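Local coordinates for protein endoglucanase (PDB 2FVG) that is probably a metal-dependent aminopeptidase of the M42 family, binding two divalent metal cations per subunit, despite its name endoglucanase, at residues 54-63 against 187-196. Residues are numbered along the deposited sequence; the frame is centred on the assembly and turned at random.
Sequences KKLLVSAHMD and YDTYFVFTVQ
His61 and Thr194 lie side by side where two parallel strands end: His61 ND1 is 3.1 Å from Thr194 OG1, which sits at the ring edge and in its plane, a hydrogen bond either partner could donate. Along both strands and one residue past His61, backbone bonds alternate from Leu56 N to Asp188 O through to Met62 N to Thr194 O, with N-H...O angles of 158° to 170°. That unbroken alternation pairs Leu56 with Thr189 through His61 with Thr194 and identifies strands 55-61 and 187-194 as parallel neighbours in the central mixed sheet, with strand 215-224 on the other side of 55-61.

Thr189 can be followed atom by atom. Thr189 CB lies 4.1 Å from Leu56 O. Thr189 OG1, opposite the carbonyl carbon (chi1 -61°), donates to Tyr187 O at 2.7 Å and also rests against Leu56 CB and CD2. Thr189 CG2 lies by Leu56 O and CD2 and meets Val58 CG2 at 4.0 Å. A valine here would probably leave Tyr187 O without its hydroxyl partner.

Val58 also meets Phe191 on this face, where helix 166-180 packs Leu175 on Val58 and Leu179 on Phe191, while helix 334-337 reaches Leu56. On the other face, Lys55 CG approaches the Tyr190 ring in plane at its edge, 3.8 Å from Tyr190 CE1, while Lys55 NZ continues to Leu211 O. Just past strand 55-61, Met62 CG packs 3.7 Å from Phe193 CB, the two side chains crossing at about a right angle near helix 18-28.

His61 is predicted to bind the first of two divalent metal (zinc) sites, as is Glu220. With ND1 engaged by Thr194, the bond would restrict ring rotation, consistent with a second-shell threonine orienting a metal-binding histidine.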
loop_
_atom_site.group_PDB
_atom_site.type_symbol
_atom_site.label_atom_id
_atom_site.label_comp_id
_atom_site.label_asym_id
_atom_site.label_seq_id
_atom_site.Cartn_x
_atom_site.Cartn_y
_atom_site.Cartn_z
ATOM N N LYS A 54 16.696 -3.348 21.394
ATOM C CA LYS A 54 15.536 -3.950 20.739
ATOM C C LYS A 54 15.209 -3.145 19.483
ATOM O O LYS A 54 15.583 -1.974 19.352
ATOM C CB LYS A 54 14.342 -4.013 21.690
ATOM C CG LYS A 54 14.622 -4.831 22.955
ATOM C CD LYS A 54 13.640 -4.555 24.080
ATOM C CE LYS A 54 14.015 -5.342 25.320
ATOM N NZ LYS A 54 13.151 -4.995 26.486
ATOM N N LYS A 55 14.530 -3.788 18.544
ATOM C CA LYS A 55 14.191 -3.160 17.289
ATOM C C LYS A 55 12.696 -3.285 17.005
ATOM O O LYS A 55 12.108 -4.340 17.223
ATOM C CB LYS A 55 15.006 -3.815 16.193
ATOM C CG LYS A 55 16.496 -3.518 16.284
ATOM C CD LYS A 55 17.349 -4.558 15.608
ATOM C CE LYS A 55 17.373 -5.843 16.446
ATOM N NZ LYS A 55 18.254 -6.846 15.803
ATOM N N LEU A 56 12.083 -2.193 16.552
ATOM C CA LEU A 56 10.685 -2.210 16.157
ATOM C C LEU A 56 10.691 -2.142 14.647
ATOM O O LEU A 56 11.451 -1.384 14.063
ATOM C CB LEU A 56 9.935 -1.007 16.712
ATOM C CG LEU A 56 8.490 -0.729 16.256
ATOM C CD1 LEU A 56 7.501 -1.777 16.714
ATOM C CD2 LEU A 56 8.052 0.617 16.799
ATOM N N LEU A 57 9.849 -2.939 14.021
ATOM C CA LEU A 57 9.714 -2.921 12.560
ATOM C C LEU A 57 8.325 -2.374 12.194
ATOM O O LEU A 57 7.319 -2.859 12.702
ATOM C CB LEU A 57 9.869 -4.341 12.038
ATOM C CG LEU A 57 9.513 -4.689 10.589
ATOM C CD1 LEU A 57 10.384 -3.968 9.622
ATOM C CD2 LEU A 57 9.655 -6.192 10.377
ATOM N N VAL A 58 8.258 -1.370 11.326
ATOM C CA VAL A 58 6.960 -0.803 10.911
ATOM C C VAL A 58 6.933 -0.905 9.398
ATOM O O VAL A 58 7.804 -0.353 8.748
ATOM C CB VAL A 58 6.810 0.666 11.379
ATOM C CG1 VAL A 58 5.456 1.259 10.937
ATOM C CG2 VAL A 58 6.945 0.757 12.895
ATOM N N SER A 59 5.965 -1.609 8.812
ATOM C CA SER A 59 6.015 -1.746 7.350
ATOM C C SER A 59 4.751 -1.400 6.526
ATOM O O SER A 59 3.637 -1.449 7.034
ATOM C CB SER A 59 6.510 -3.148 6.980
ATOM O OG SER A 59 5.541 -4.096 7.311
ATOM N N ALA A 60 4.964 -1.068 5.248
ATOM C CA ALA A 60 3.880 -0.791 4.299
ATOM C C ALA A 60 4.302 -1.353 2.935
ATOM O O ALA A 60 5.496 -1.460 2.670
ATOM C CB ALA A 60 3.612 0.690 4.228
ATOM N N HIS A 61 3.342 -1.694 2.076
ATOM C CA HIS A 61 3.643 -2.259 0.748
ATOM C C HIS A 61 3.566 -1.220 -0.335
ATOM O O HIS A 61 2.621 -0.425 -0.397
ATOM C CB HIS A 61 2.646 -3.370 0.403
ATOM C CG HIS A 61 2.130 -4.078 1.611
ATOM N ND1 HIS A 61 2.955 -4.752 2.488
ATOM C CD2 HIS A 61 0.876 -4.206 2.101
ATOM C CE1 HIS A 61 2.229 -5.270 3.465
ATOM N NE2 HIS A 61 0.963 -4.961 3.248
HETATM N N MSE A 62 4.562 -1.242 -1.199
HETATM C CA MSE A 62 4.643 -0.323 -2.305
HETATM C C MSE A 62 3.917 -0.763 -3.546
HETATM O O MSE A 62 3.630 0.067 -4.408
HETATM C CB MSE A 62 6.102 -0.107 -2.678
HETATM C CG MSE A 62 6.877 0.610 -1.617
HETATM SE SE MSE A 62 8.720 1.053 -2.237
HETATM C CE MSE A 62 9.530 -0.764 -2.354
ATOM N N ASP A 63 3.638 -2.057 -3.665
ATOM C CA ASP A 63 3.043 -2.587 -4.897
ATOM C C ASP A 63 1.530 -2.422 -5.033
ATOM O O ASP A 63 0.813 -2.284 -4.037
ATOM C CB ASP A 63 3.463 -4.058 -5.152
ATOM C CG ASP A 63 3.006 -5.023 -4.063
ATOM O OD1 ASP A 63 3.076 -4.662 -2.849
ATOM O OD2 ASP A 63 2.608 -6.165 -4.434
ATOM N N TYR A 187 12.929 2.846 20.652
ATOM C CA TYR A 187 13.829 1.775 20.235
ATOM C C TYR A 187 14.154 1.902 18.750
ATOM O O TYR A 187 13.391 2.494 17.986
ATOM C CB TYR A 187 13.175 0.376 20.456
ATOM C CG TYR A 187 12.904 0.099 21.893
ATOM C CD1 TYR A 187 13.921 -0.355 22.725
ATOM C CD2 TYR A 187 11.653 0.362 22.457
ATOM C CE1 TYR A 187 13.705 -0.569 24.082
ATOM C CE2 TYR A 187 11.424 0.156 23.819
ATOM C CZ TYR A 187 12.458 -0.316 24.622
ATOM O OH TYR A 187 12.271 -0.528 25.971
ATOM N N ASP A 188 15.272 1.320 18.341
ATOM C CA ASP A 188 15.656 1.351 16.947
ATOM C C ASP A 188 14.449 0.957 16.140
ATOM O O ASP A 188 13.900 -0.121 16.339
ATOM C CB ASP A 188 16.808 0.395 16.667
ATOM C CG ASP A 188 18.155 0.949 17.078
ATOM O OD1 ASP A 188 18.244 2.029 17.730
ATOM O OD2 ASP A 188 19.154 0.283 16.731
ATOM N N THR A 189 14.018 1.835 15.243
ATOM C CA THR A 189 12.808 1.561 14.480
ATOM C C THR A 189 13.105 1.525 13.006
ATOM O O THR A 189 13.628 2.474 12.468
ATOM C CB THR A 189 11.707 2.606 14.791
ATOM O OG1 THR A 189 11.381 2.530 16.179
ATOM C CG2 THR A 189 10.430 2.331 13.971
ATOM N N TYR A 190 12.800 0.409 12.367
ATOM C CA TYR A 190 12.972 0.278 10.922
ATOM C C TYR A 190 11.638 0.515 10.216
ATOM O O TYR A 190 10.635 -0.118 10.539
ATOM C CB TYR A 190 13.480 -1.113 10.564
ATOM C CG TYR A 190 14.880 -1.388 11.059
ATOM C CD1 TYR A 190 15.107 -1.859 12.344
ATOM C CD2 TYR A 190 15.980 -1.185 10.227
ATOM C CE1 TYR A 190 16.405 -2.106 12.798
ATOM C CE2 TYR A 190 17.271 -1.435 10.667
ATOM C CZ TYR A 190 17.480 -1.891 11.952
ATOM O OH TYR A 190 18.778 -2.122 12.385
ATOM N N PHE A 191 11.620 1.472 9.301
ATOM C CA PHE A 191 10.452 1.730 8.477
ATOM C C PHE A 191 10.726 0.999 7.177
ATOM O O PHE A 191 11.671 1.317 6.455
ATOM C CB PHE A 191 10.244 3.230 8.269
ATOM C CG PHE A 191 9.869 3.950 9.521
ATOM C CD1 PHE A 191 10.840 4.369 10.416
ATOM C CD2 PHE A 191 8.524 4.172 9.837
ATOM C CE1 PHE A 191 10.480 5.029 11.592
ATOM C CE2 PHE A 191 8.160 4.836 10.997
ATOM C CZ PHE A 191 9.133 5.263 11.875
ATOM N N VAL A 192 9.920 -0.009 6.887
ATOM C CA VAL A 192 10.156 -0.817 5.694
ATOM C C VAL A 192 9.050 -0.646 4.651
ATOM O O VAL A 192 7.872 -0.682 4.986
ATOM C CB VAL A 192 10.394 -2.307 6.083
ATOM C CG1 VAL A 192 10.723 -3.168 4.834
ATOM C CG2 VAL A 192 11.570 -2.397 7.070
ATOM N N PHE A 193 9.442 -0.487 3.376
ATOM C CA PHE A 193 8.498 -0.292 2.285
ATOM C C PHE A 193 8.765 -1.500 1.398
ATOM O O PHE A 193 9.831 -1.620 0.784
ATOM C CB PHE A 193 8.760 1.043 1.586
ATOM C CG PHE A 193 8.668 2.241 2.519
ATOM C CD1 PHE A 193 9.741 2.608 3.313
ATOM C CD2 PHE A 193 7.491 2.984 2.582
ATOM C CE1 PHE A 193 9.630 3.740 4.227
ATOM C CE2 PHE A 193 7.366 4.107 3.484
ATOM C CZ PHE A 193 8.444 4.467 4.286
ATOM N N THR A 194 7.790 -2.393 1.338
ATOM C CA THR A 194 8.027 -3.688 0.750
ATOM C C THR A 194 7.616 -3.825 -0.698
ATOM O O THR A 194 6.848 -3.029 -1.245
ATOM C CB THR A 194 7.321 -4.787 1.575
ATOM O OG1 THR A 194 5.906 -4.649 1.430
ATOM C CG2 THR A 194 7.671 -4.668 3.048
ATOM N N VAL A 195 8.089 -4.906 -1.295
ATOM C CA VAL A 195 7.831 -5.181 -2.670
ATOM C C VAL A 195 7.269 -6.598 -2.746
ATOM O O VAL A 195 7.333 -7.330 -1.766
ATOM C CB VAL A 195 9.181 -5.148 -3.452
ATOM C CG1 VAL A 195 9.800 -3.771 -3.412
ATOM C CG2 VAL A 195 10.186 -6.221 -2.928
ATOM N N GLN A 196 6.705 -6.987 -3.880
ATOM C CA GLN A 196 6.377 -8.398 -4.059
ATOM C C GLN A 196 7.645 -9.117 -4.546
ATOM O O GLN A 196 8.290 -8.683 -5.510
ATOM C CB GLN A 196 5.228 -8.621 -5.042
ATOM C CG GLN A 196 5.070 -10.098 -5.466
ATOM C CD GLN A 196 3.706 -10.417 -6.034
ATOM O OE1 GLN A 196 3.569 -10.705 -7.227
ATOM N NE2 GLN A 196 2.675 -10.337 -5.189
#